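Local coordinates for Ras GTPase-activating-like protein IQGAP2 (Homo sapiens, PDB 4EZA) that probably binds phosphoinositides through an atypical binding domain with a pseudo C2 fold, as part of a GTPase-activating-like signalling protein, at residues V34-D39 with V91-M96; V49-I54 with K95-V100; V76-Q81 with N105-L110. All blocks are in the same frame, centred on the assembly; numbering follows the deposited sequence.

Contact 1: V34-D39 with V91-M96; sequences VLLDID and VAVMKM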
loop_
_atom_site.group_PDB
_atom_site.type_symbol
_atom_site.label_atom_id
_atom_site.label_comp_id
_atom_site.label_asym_id
_atom_site.label_seq_id
_atom_site.Cartn_x
_atom_site.Cartn_y
_atom_site.Cartn_z
ATOM N N VAL A 34 -3.957 4.433 -6.416
ATOM C CA VAL A 34 -3.354 3.285 -5.761
ATOM C C VAL A 34 -4.258 2.767 -4.646
ATOM O O VAL A 34 -4.401 1.552 -4.460
ATOM C CB VAL A 34 -1.962 3.637 -5.146
ATOM C CG1 VAL A 34 -1.394 2.450 -4.328
ATOM C CG2 VAL A 34 -0.999 4.032 -6.208
ATOM N N LEU A 35 -4.858 3.694 -3.909
ATOM C CA LEU A 35 -5.707 3.325 -2.794
ATOM C C LEU A 35 -7.154 3.534 -3.204
ATOM O O LEU A 35 -7.530 4.621 -3.703
ATOM C CB LEU A 35 -5.354 4.166 -1.570
ATOM C CG LEU A 35 -6.082 3.845 -0.275
ATOM C CD1 LEU A 35 -5.099 3.967 0.899
ATOM C CD2 LEU A 35 -7.210 4.762 -0.106
ATOM N N LEU A 36 -7.981 2.526 -2.955
ATOM C CA LEU A 36 -9.421 2.629 -3.202
ATOM C C LEU A 36 -10.194 3.144 -1.980
ATOM O O LEU A 36 -11.011 4.066 -2.096
ATOM C CB LEU A 36 -10.014 1.287 -3.669
ATOM C CG LEU A 36 -9.727 0.874 -5.118
ATOM C CD1 LEU A 36 -8.269 0.440 -5.278
ATOM C CD2 LEU A 36 -10.668 -0.215 -5.561
ATOM N N ASP A 37 -9.956 2.539 -0.818
ATOM C CA ASP A 37 -10.695 2.931 0.381
ATOM C C ASP A 37 -10.049 2.360 1.623
ATOM O O ASP A 37 -9.257 1.419 1.552
ATOM C CB ASP A 37 -12.147 2.450 0.282
ATOM C CG ASP A 37 -13.112 3.252 1.160
ATOM O OD1 ASP A 37 -12.743 4.281 1.774
ATOM O OD2 ASP A 37 -14.290 2.838 1.235
ATOM N N ILE A 38 -10.384 2.963 2.762
ATOM C CA ILE A 38 -10.003 2.459 4.082
ATOM C C ILE A 38 -11.302 2.311 4.873
ATOM O O ILE A 38 -12.010 3.300 5.096
ATOM C CB ILE A 38 -9.048 3.400 4.831
ATOM C CG1 ILE A 38 -7.733 3.581 4.061
ATOM C CG2 ILE A 38 -8.757 2.825 6.243
ATOM C CD1 ILE A 38 -6.828 4.665 4.599
ATOM N N ASP A 39 -11.610 1.069 5.251
ATOM C CA ASP A 39 -12.863 0.769 5.943
ATOM C C ASP A 39 -12.896 1.539 7.245
ATOM O O ASP A 39 -11.869 1.644 7.939
ATOM C CB ASP A 39 -12.975 -0.729 6.255
ATOM C CG ASP A 39 -12.989 -1.608 5.013
ATOM O OD1 ASP A 39 -13.468 -1.167 3.950
ATOM O OD2 ASP A 39 -12.540 -2.778 5.123
ATOM N N VAL A 91 -6.358 -10.259 -11.219
ATOM C CA VAL A 91 -6.743 -9.690 -9.927
ATOM C C VAL A 91 -6.385 -8.213 -9.949
ATOM O O VAL A 91 -5.203 -7.862 -9.992
ATOM C CB VAL A 91 -5.979 -10.372 -8.753
ATOM C CG1 VAL A 91 -6.402 -9.799 -7.416
ATOM C CG2 VAL A 91 -6.185 -11.898 -8.780
ATOM N N ALA A 92 -7.402 -7.358 -9.963
ATOM C CA ALA A 92 -7.171 -5.909 -10.061
ATOM C C ALA A 92 -6.897 -5.223 -8.720
ATOM O O ALA A 92 -6.239 -4.182 -8.677
ATOM C CB ALA A 92 -8.344 -5.248 -10.747
ATOM N N VAL A 93 -7.470 -5.765 -7.655
ATOM C CA VAL A 93 -7.427 -5.133 -6.333
ATOM C C VAL A 93 -7.159 -6.142 -5.232
ATOM O O VAL A 93 -7.413 -7.343 -5.389
ATOM C CB VAL A 93 -8.746 -4.352 -6.026
ATOM C CG1 VAL A 93 -9.005 -3.256 -7.054
ATOM C CG2 VAL A 93 -9.927 -5.298 -5.966
ATOM N N MET A 94 -6.696 -5.633 -4.090
ATOM C CA MET A 94 -6.363 -6.482 -2.968
ATOM C C MET A 94 -6.453 -5.711 -1.672
ATOM O O MET A 94 -6.252 -4.494 -1.652
ATOM C CB MET A 94 -4.963 -7.058 -3.151
ATOM C CG MET A 94 -3.877 -6.039 -3.196
ATOM S SD MET A 94 -2.266 -6.773 -3.475
ATOM C CE MET A 94 -2.218 -7.900 -2.199
ATOM N N LYS A 95 -6.775 -6.412 -0.591
ATOM C CA LYS A 95 -6.779 -5.823 0.749
ATOM C C LYS A 95 -5.377 -5.954 1.328
ATOM O O LYS A 95 -5.044 -6.987 1.917
ATOM C CB LYS A 95 -7.808 -6.525 1.644
ATOM C CG LYS A 95 -9.253 -6.296 1.231
ATOM C CD LYS A 95 -9.687 -4.839 1.355
ATOM C CE LYS A 95 -10.092 -4.447 2.766
ATOM N NZ LYS A 95 -11.494 -4.806 3.156
ATOM N N MET A 96 -4.549 -4.930 1.099
ATOM C CA MET A 96 -3.146 -4.910 1.511
ATOM C C MET A 96 -3.039 -4.944 3.036
ATOM O O MET A 96 -2.114 -5.570 3.595
ATOM C CB MET A 96 -2.467 -3.663 0.931
ATOM C CG MET A 96 -1.026 -3.402 1.358
ATOM S SD MET A 96 -0.342 -1.959 0.537
ATOM C CE MET A 96 -1.142 -0.626 1.404
#
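Leu36 and Val93 mark the nearest backbone approach of the two segments, with CA of Leu36 8.6 Å from CA of Val93, and the touching parts run in nearly the same direction, 26° apart. That separation is too wide for paired neighbours, and the strand order explains it: strand 100-103 lies between strands 35-38 and 93-97 and runs antiparallel to both. The contact is therefore made by side chains reaching over the middle strand, where Val93 and Lys95 both touch Lys101. Leu36 touches with its branch ends: CD2 lies 3.8 Å from CG1 of Val93, while CD1 of Leu36 is a little farther from the same methyl, at 4.2 Å. The two side chains meet at about a right angle, so that a single valine methyl abuts the leucine fork. Within this antiparallel three-stranded sheet, one of the two sheets of the pseudo C2 domain, Leu36 and Asp37 both face Lys101, which makes a classic beta bulge at the edge strand. Backbone bonds from both bulge residues to Lys101 support this reading. Nearer the end of the strand the contact becomes polar. NZ of Lys95 donates to OD2 of Asp39 at 3.0 Å, a salt bridge that reaches the carboxylate on its syn side and only 16° out of its plane. The lysine chain arrives there by bending at each of its last three torsions, which brings the ammonium group to Asp39. On the acceptor side CG of Asp39 sits beside its backbone N (chi1 -62°), and the two side chains cross at about a right angle. The Lys99 side chain packs by its CB against CB of Asp39.

Contact 2: V49-I54 with K95-V100; sequences VTFDII and KMFDKV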
loop_
_atom_site.group_PDB
_atom_site.type_symbol
_atom_site.label_atom_id
_atom_site.label_comp_id
_atom_site.label_asym_id
_atom_site.label_seq_id
_atom_site.Cartn_x
_atom_site.Cartn_y
_atom_site.Cartn_z
ATOM N N VAL A 49 -3.568 9.024 7.797
ATOM C CA VAL A 49 -2.947 7.724 7.574
ATOM C C VAL A 49 -1.780 7.887 6.628
ATOM O O VAL A 49 -1.897 8.555 5.587
ATOM C CB VAL A 49 -3.963 6.701 6.999
ATOM C CG1 VAL A 49 -3.266 5.448 6.524
ATOM C CG2 VAL A 49 -5.023 6.382 8.053
ATOM N N THR A 50 -0.655 7.270 6.980
ATOM C CA THR A 50 0.528 7.290 6.115
ATOM C C THR A 50 0.998 5.863 5.918
ATOM O O THR A 50 0.779 4.992 6.765
ATOM C CB THR A 50 1.652 8.186 6.698
ATOM O OG1 THR A 50 1.242 9.553 6.636
ATOM C CG2 THR A 50 2.959 8.045 5.930
ATOM N N PHE A 51 1.605 5.618 4.766
ATOM C CA PHE A 51 2.230 4.334 4.471
ATOM C C PHE A 51 3.699 4.554 4.203
ATOM O O PHE A 51 4.042 5.407 3.395
ATOM C CB PHE A 51 1.571 3.677 3.268
ATOM C CG PHE A 51 0.121 3.434 3.461
ATOM C CD1 PHE A 51 -0.318 2.317 4.175
ATOM C CD2 PHE A 51 -0.823 4.330 2.954
ATOM C CE1 PHE A 51 -1.679 2.113 4.400
ATOM C CE2 PHE A 51 -2.167 4.124 3.167
ATOM C CZ PHE A 51 -2.601 3.023 3.883
ATOM N N ASP A 52 4.546 3.835 4.933
ATOM C CA ASP A 52 6.000 3.876 4.750
ATOM C C ASP A 52 6.380 2.650 3.947
ATOM O O ASP A 52 5.990 1.535 4.320
ATOM C CB ASP A 52 6.758 3.804 6.093
ATOM C CG ASP A 52 6.624 5.069 6.938
ATOM O OD1 ASP A 52 5.990 6.057 6.495
ATOM O OD2 ASP A 52 7.175 5.072 8.069
ATOM N N ILE A 53 7.131 2.844 2.865
ATOM C CA ILE A 53 7.586 1.732 2.037
ATOM C C ILE A 53 9.077 1.576 2.200
ATOM O O ILE A 53 9.826 2.497 1.900
ATOM C CB ILE A 53 7.320 1.957 0.545
ATOM C CG1 ILE A 53 5.887 2.432 0.271
ATOM C CG2 ILE A 53 7.718 0.707 -0.256
ATOM C CD1 ILE A 53 4.796 1.499 0.634
ATOM N N ILE A 54 9.507 0.406 2.652
ATOM C CA ILE A 54 10.924 0.170 2.916
ATOM C C ILE A 54 11.412 -1.060 2.149
ATOM O O ILE A 54 10.775 -2.118 2.187
ATOM C CB ILE A 54 11.189 0.007 4.434
ATOM C CG1 ILE A 54 10.146 0.790 5.253
ATOM C CG2 ILE A 54 12.602 0.469 4.778
ATOM C CD1 ILE A 54 9.700 0.117 6.554
ATOM N N LYS A 95 -6.775 -6.412 -0.591
ATOM C CA LYS A 95 -6.779 -5.823 0.749
ATOM C C LYS A 95 -5.377 -5.954 1.328
ATOM O O LYS A 95 -5.044 -6.987 1.917
ATOM C CB LYS A 95 -7.808 -6.525 1.644
ATOM C CG LYS A 95 -9.253 -6.296 1.231
ATOM C CD LYS A 95 -9.687 -4.839 1.355
ATOM C CE LYS A 95 -10.092 -4.447 2.766
ATOM N NZ LYS A 95 -11.494 -4.806 3.156
ATOM N N MET A 96 -4.549 -4.930 1.099
ATOM C CA MET A 96 -3.146 -4.910 1.511
ATOM C C MET A 96 -3.039 -4.944 3.036
ATOM O O MET A 96 -2.114 -5.570 3.595
ATOM C CB MET A 96 -2.467 -3.663 0.931
ATOM C CG MET A 96 -1.026 -3.402 1.358
ATOM S SD MET A 96 -0.342 -1.959 0.537
ATOM C CE MET A 96 -1.142 -0.626 1.404
ATOM N N PHE A 97 -3.997 -4.301 3.691
ATOM C CA PHE A 97 -4.242 -4.465 5.116
ATOM C C PHE A 97 -5.712 -4.796 5.285
ATOM O O PHE A 97 -6.482 -4.676 4.338
ATOM C CB PHE A 97 -3.878 -3.205 5.900
ATOM C CG PHE A 97 -2.419 -2.853 5.824
ATOM C CD1 PHE A 97 -1.479 -3.577 6.564
ATOM C CD2 PHE A 97 -1.973 -1.820 5.017
ATOM C CE1 PHE A 97 -0.129 -3.247 6.509
ATOM C CE2 PHE A 97 -0.602 -1.501 4.942
ATOM C CZ PHE A 97 0.309 -2.218 5.701
ATOM N N ASP A 98 -6.099 -5.251 6.481
ATOM C CA ASP A 98 -7.468 -5.699 6.726
ATOM C C ASP A 98 -8.515 -4.702 6.224
ATOM O O ASP A 98 -9.526 -5.103 5.668
ATOM C CB ASP A 98 -7.689 -6.002 8.216
ATOM C CG ASP A 98 -7.442 -7.472 8.567
ATOM O OD1 ASP A 98 -7.276 -8.310 7.646
ATOM O OD2 ASP A 98 -7.433 -7.793 9.781
ATOM N N LYS A 99 -8.240 -3.413 6.402
ATOM C CA LYS A 99 -9.188 -2.354 6.064
ATOM C C LYS A 99 -8.761 -1.534 4.842
ATOM O O LYS A 99 -9.452 -0.592 4.476
ATOM C CB LYS A 99 -9.370 -1.411 7.259
ATOM C CG LYS A 99 -9.971 -2.050 8.541
ATOM C CD LYS A 99 -10.484 -1.009 9.568
ATOM C CE LYS A 99 -9.360 -0.351 10.417
ATOM N NZ LYS A 99 -9.829 0.305 11.711
ATOM N N VAL A 100 -7.645 -1.884 4.213
ATOM C CA VAL A 100 -7.081 -1.018 3.180
ATOM C C VAL A 100 -7.084 -1.704 1.831
ATOM O O VAL A 100 -6.339 -2.663 1.621
ATOM C CB VAL A 100 -5.642 -0.589 3.535
ATOM C CG1 VAL A 100 -5.076 0.295 2.452
ATOM C CG2 VAL A 100 -5.615 0.168 4.889
#
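Val100 N donates to Phe97 O at 3.0 Å, closing a type I beta turn from Phe97 to Val100 whose apolar side chains reach Phe51. A second, weak bond of 2.9 Å runs from Met96 N to Val100 O, and both Met96 and Phe97 face Val100, a classic beta bulge at the corner where the chain changes direction. The consequence is that three neighbouring side chains of this hairpin converge on one phenylalanine. The closest is Phe97, whose CE2 lies 3.8 Å from CE1 of Phe51. CE2 of Phe97 sits at the edge of the Phe51 ring, near its plane, and the two side chains pass each other heading in opposite directions. This is a meeting between the two sheets of the pseudo C2 fold: strand 49-55 belongs to the four-stranded sheet, and the hairpin to the three-stranded one. Met96 carries its CG anti to the backbone N (chi1 175°) and bends at chi3, which brings CE to 4.1 Å from CE1 of Phe51. The third side chain of the hairpin, Val100, brings CG1 to 4.0 Å from CZ of Phe51, the two side chains coming from opposite directions. All four side chains are buried. Replacing Phe51 by an alanine here would probably open a gap between the sheets and leave Met96 CE, Phe97 CE2 and Val100 CG1 without their shared partner. Leu35 also touches the Phe51 ring, and Ser66 of strand 61-68 touches the side chains of both Phe51 and Phe97.

Contact 3: V76-Q81 with N105-L110; sequences VQLNIQ and NLLIYL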
loop_
_atom_site.group_PDB
_atom_site.type_symbol
_atom_site.label_atom_id
_atom_site.label_comp_id
_atom_site.label_asym_id
_atom_site.label_seq_id
_atom_site.Cartn_x
_atom_site.Cartn_y
_atom_site.Cartn_z
ATOM N N VAL A 76 3.109 -5.185 6.643
ATOM C CA VAL A 76 2.935 -6.292 5.698
ATOM C C VAL A 76 4.160 -6.390 4.790
ATOM O O VAL A 76 4.760 -5.379 4.435
ATOM C CB VAL A 76 1.625 -6.158 4.860
ATOM C CG1 VAL A 76 1.713 -4.994 3.878
ATOM C CG2 VAL A 76 1.292 -7.466 4.125
ATOM N N GLN A 77 4.549 -7.609 4.443
ATOM C CA GLN A 77 5.593 -7.806 3.449
ATOM C C GLN A 77 4.964 -8.248 2.150
ATOM O O GLN A 77 4.124 -9.152 2.127
ATOM C CB GLN A 77 6.657 -8.784 3.957
ATOM C CG GLN A 77 7.485 -8.163 5.093
ATOM C CD GLN A 77 8.803 -8.863 5.381
ATOM O OE1 GLN A 77 9.661 -8.310 6.074
ATOM N NE2 GLN A 77 8.973 -10.072 4.867
ATOM N N LEU A 78 5.378 -7.589 1.073
ATOM C CA LEU A 78 4.875 -7.879 -0.264
ATOM C C LEU A 78 5.987 -8.344 -1.178
ATOM O O LEU A 78 7.042 -7.707 -1.268
ATOM C CB LEU A 78 4.191 -6.643 -0.871
ATOM C CG LEU A 78 3.060 -6.043 -0.030
ATOM C CD1 LEU A 78 2.600 -4.777 -0.704
ATOM C CD2 LEU A 78 1.875 -7.044 0.123
ATOM N N ASN A 79 5.712 -9.426 -1.885
ATOM C CA ASN A 79 6.642 -10.065 -2.783
ATOM C C ASN A 79 6.256 -9.700 -4.210
ATOM O O ASN A 79 5.142 -9.957 -4.650
ATOM C CB ASN A 79 6.529 -11.583 -2.537
ATOM C CG ASN A 79 7.442 -12.419 -3.409
ATOM O OD1 ASN A 79 7.680 -12.117 -4.576
ATOM N ND2 ASN A 79 7.947 -13.503 -2.842
ATOM N N ILE A 80 7.191 -9.108 -4.948
ATOM C CA ILE A 80 6.921 -8.698 -6.336
ATOM C C ILE A 80 6.433 -9.832 -7.242
ATOM O O ILE A 80 5.582 -9.595 -8.122
ATOM C CB ILE A 80 8.184 -8.015 -6.955
ATOM C CG1 ILE A 80 7.873 -7.300 -8.291
ATOM C CG2 ILE A 80 9.370 -9.027 -7.118
ATOM C CD1 ILE A 80 6.772 -6.327 -8.242
ATOM N N GLN A 81 6.941 -11.046 -7.031
ATOM C CA GLN A 81 6.523 -12.195 -7.857
ATOM C C GLN A 81 5.057 -12.504 -7.580
ATOM O O GLN A 81 4.308 -12.847 -8.502
ATOM C CB GLN A 81 7.361 -13.439 -7.590
ATOM C CG GLN A 81 8.816 -13.371 -7.981
ATOM C CD GLN A 81 9.382 -14.752 -8.178
ATOM O OE1 GLN A 81 9.464 -15.553 -7.234
ATOM N NE2 GLN A 81 9.766 -15.061 -9.421
ATOM N N ASN A 105 -2.015 -3.181 -9.982
ATOM C CA ASN A 105 -1.140 -2.619 -11.007
ATOM C C ASN A 105 -0.449 -1.364 -10.536
ATOM O O ASN A 105 0.757 -1.206 -10.735
ATOM C CB ASN A 105 -1.881 -2.378 -12.325
ATOM C CG ASN A 105 -2.096 -3.672 -13.112
ATOM O OD1 ASN A 105 -1.641 -4.760 -12.713
ATOM N ND2 ASN A 105 -2.780 -3.556 -14.242
ATOM N N LEU A 106 -1.207 -0.468 -9.910
ATOM C CA LEU A 106 -0.628 0.791 -9.469
ATOM C C LEU A 106 0.260 0.618 -8.242
ATOM O O LEU A 106 1.222 1.374 -8.079
ATOM C CB LEU A 106 -1.712 1.845 -9.240
ATOM C CG LEU A 106 -2.471 2.180 -10.525
ATOM C CD1 LEU A 106 -3.562 3.170 -10.161
ATOM C CD2 LEU A 106 -1.565 2.789 -11.596
ATOM N N LEU A 107 -0.039 -0.388 -7.416
ATOM C CA LEU A 107 0.842 -0.735 -6.304
ATOM C C LEU A 107 2.192 -1.234 -6.825
ATOM O O LEU A 107 3.226 -0.833 -6.315
ATOM C CB LEU A 107 0.184 -1.757 -5.394
ATOM C CG LEU A 107 1.042 -2.169 -4.198
ATOM C CD1 LEU A 107 1.278 -1.008 -3.254
ATOM C CD2 LEU A 107 0.340 -3.347 -3.546
ATOM N N ILE A 108 2.184 -2.089 -7.851
ATOM C CA ILE A 108 3.434 -2.584 -8.434
ATOM C C ILE A 108 4.288 -1.397 -8.887
ATOM O O ILE A 108 5.494 -1.324 -8.575
ATOM C CB ILE A 108 3.154 -3.561 -9.578
ATOM C CG1 ILE A 108 2.547 -4.857 -9.040
ATOM C CG2 ILE A 108 4.461 -3.884 -10.331
ATOM C CD1 ILE A 108 1.919 -5.718 -10.105
ATOM N N TYR A 109 3.659 -0.447 -9.576
ATOM C CA TYR A 109 4.377 0.741 -10.060
ATOM C C TYR A 109 4.907 1.582 -8.895
ATOM O O TYR A 109 6.048 2.054 -8.936
ATOM C CB TYR A 109 3.463 1.577 -10.974
ATOM C CG TYR A 109 4.026 2.933 -11.413
ATOM C CD1 TYR A 109 4.820 3.031 -12.553
ATOM C CD2 TYR A 109 3.767 4.109 -10.689
ATOM C CE1 TYR A 109 5.350 4.256 -12.973
ATOM C CE2 TYR A 109 4.300 5.334 -11.100
ATOM C CZ TYR A 109 5.084 5.397 -12.241
ATOM O OH TYR A 109 5.618 6.602 -12.666
ATOM N N LEU A 110 4.073 1.795 -7.881
ATOM C CA LEU A 110 4.485 2.553 -6.703
ATOM C C LEU A 110 5.736 1.939 -6.059
ATOM O O LEU A 110 6.672 2.661 -5.678
ATOM C CB LEU A 110 3.347 2.620 -5.694
ATOM C CG LEU A 110 3.557 3.568 -4.519
ATOM C CD1 LEU A 110 3.303 4.967 -4.975
ATOM C CD2 LEU A 110 2.641 3.211 -3.384
#
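Ile80 and Ile108 bring the two backbones nearest, their CA atoms 7.3 Å apart, where a strand turning into a helix passes beside another helix. In this pseudo C2 domain, strand 71-79, an edge strand of the four-stranded sheet, runs directly into helix 80-88, and the C-terminal helix 104-112 packs on the place where one passes into the other. Two separate pairs of aliphatic side chains make the contact, one on each side of the strand end. On the strand, the CB of Leu78 is directed at the helix, and CD1 of Leu78 rests 3.9 Å from CD2 of Leu107. The two leucines meet at about a right angle, methyl against methyl, and both are buried, which places them on the face of the sheet that the helix covers. Val64 of the adjoining strand 61-68 also touches Leu78. The second pair starts from a different direction, the CB of Ile80 not pointing at helix 104-112. Its CG1 stands anti to the backbone N (chi1 -168°) and its further bend carries the chain end across, so that CD1 of Ile80 comes to 4.0 Å from CG2 of Ile108. Here too the side chains cross nearly perpendicularly. Ile108 also touches Leu83 and Gln87 of helix 80-88, so it packs along that helix beyond its first turn. Asn79, between the two packing residues Leu78 and Ile80, is the N-cap: its OD1 accepts from Gln81 N at 2.8 Å, the donor tilted 15° from the carbonyl plane.

In the fold
Contacts 1 and 2 have centres about 9 Å apart and share Lys95 and Met96 on strand 93-97: contact 1 spans the three-stranded sheet near the surface, whereas contact 2 joins that sheet to the four-stranded one. Contact 3 lies about 12 Å from contact 1 and 11 Å from contact 2, centre to centre, where helix 104-112 packs beside the edge of the four-stranded sheet. Along the chain, segments 34-39 and 49-54 come first, then 76-81, then 91-100, and 105-110 last, so contact 3 interleaves with the other two. Met96 touches both Leu107 and Phe51, consistent with a shared apolar core between the helix and the two sheets.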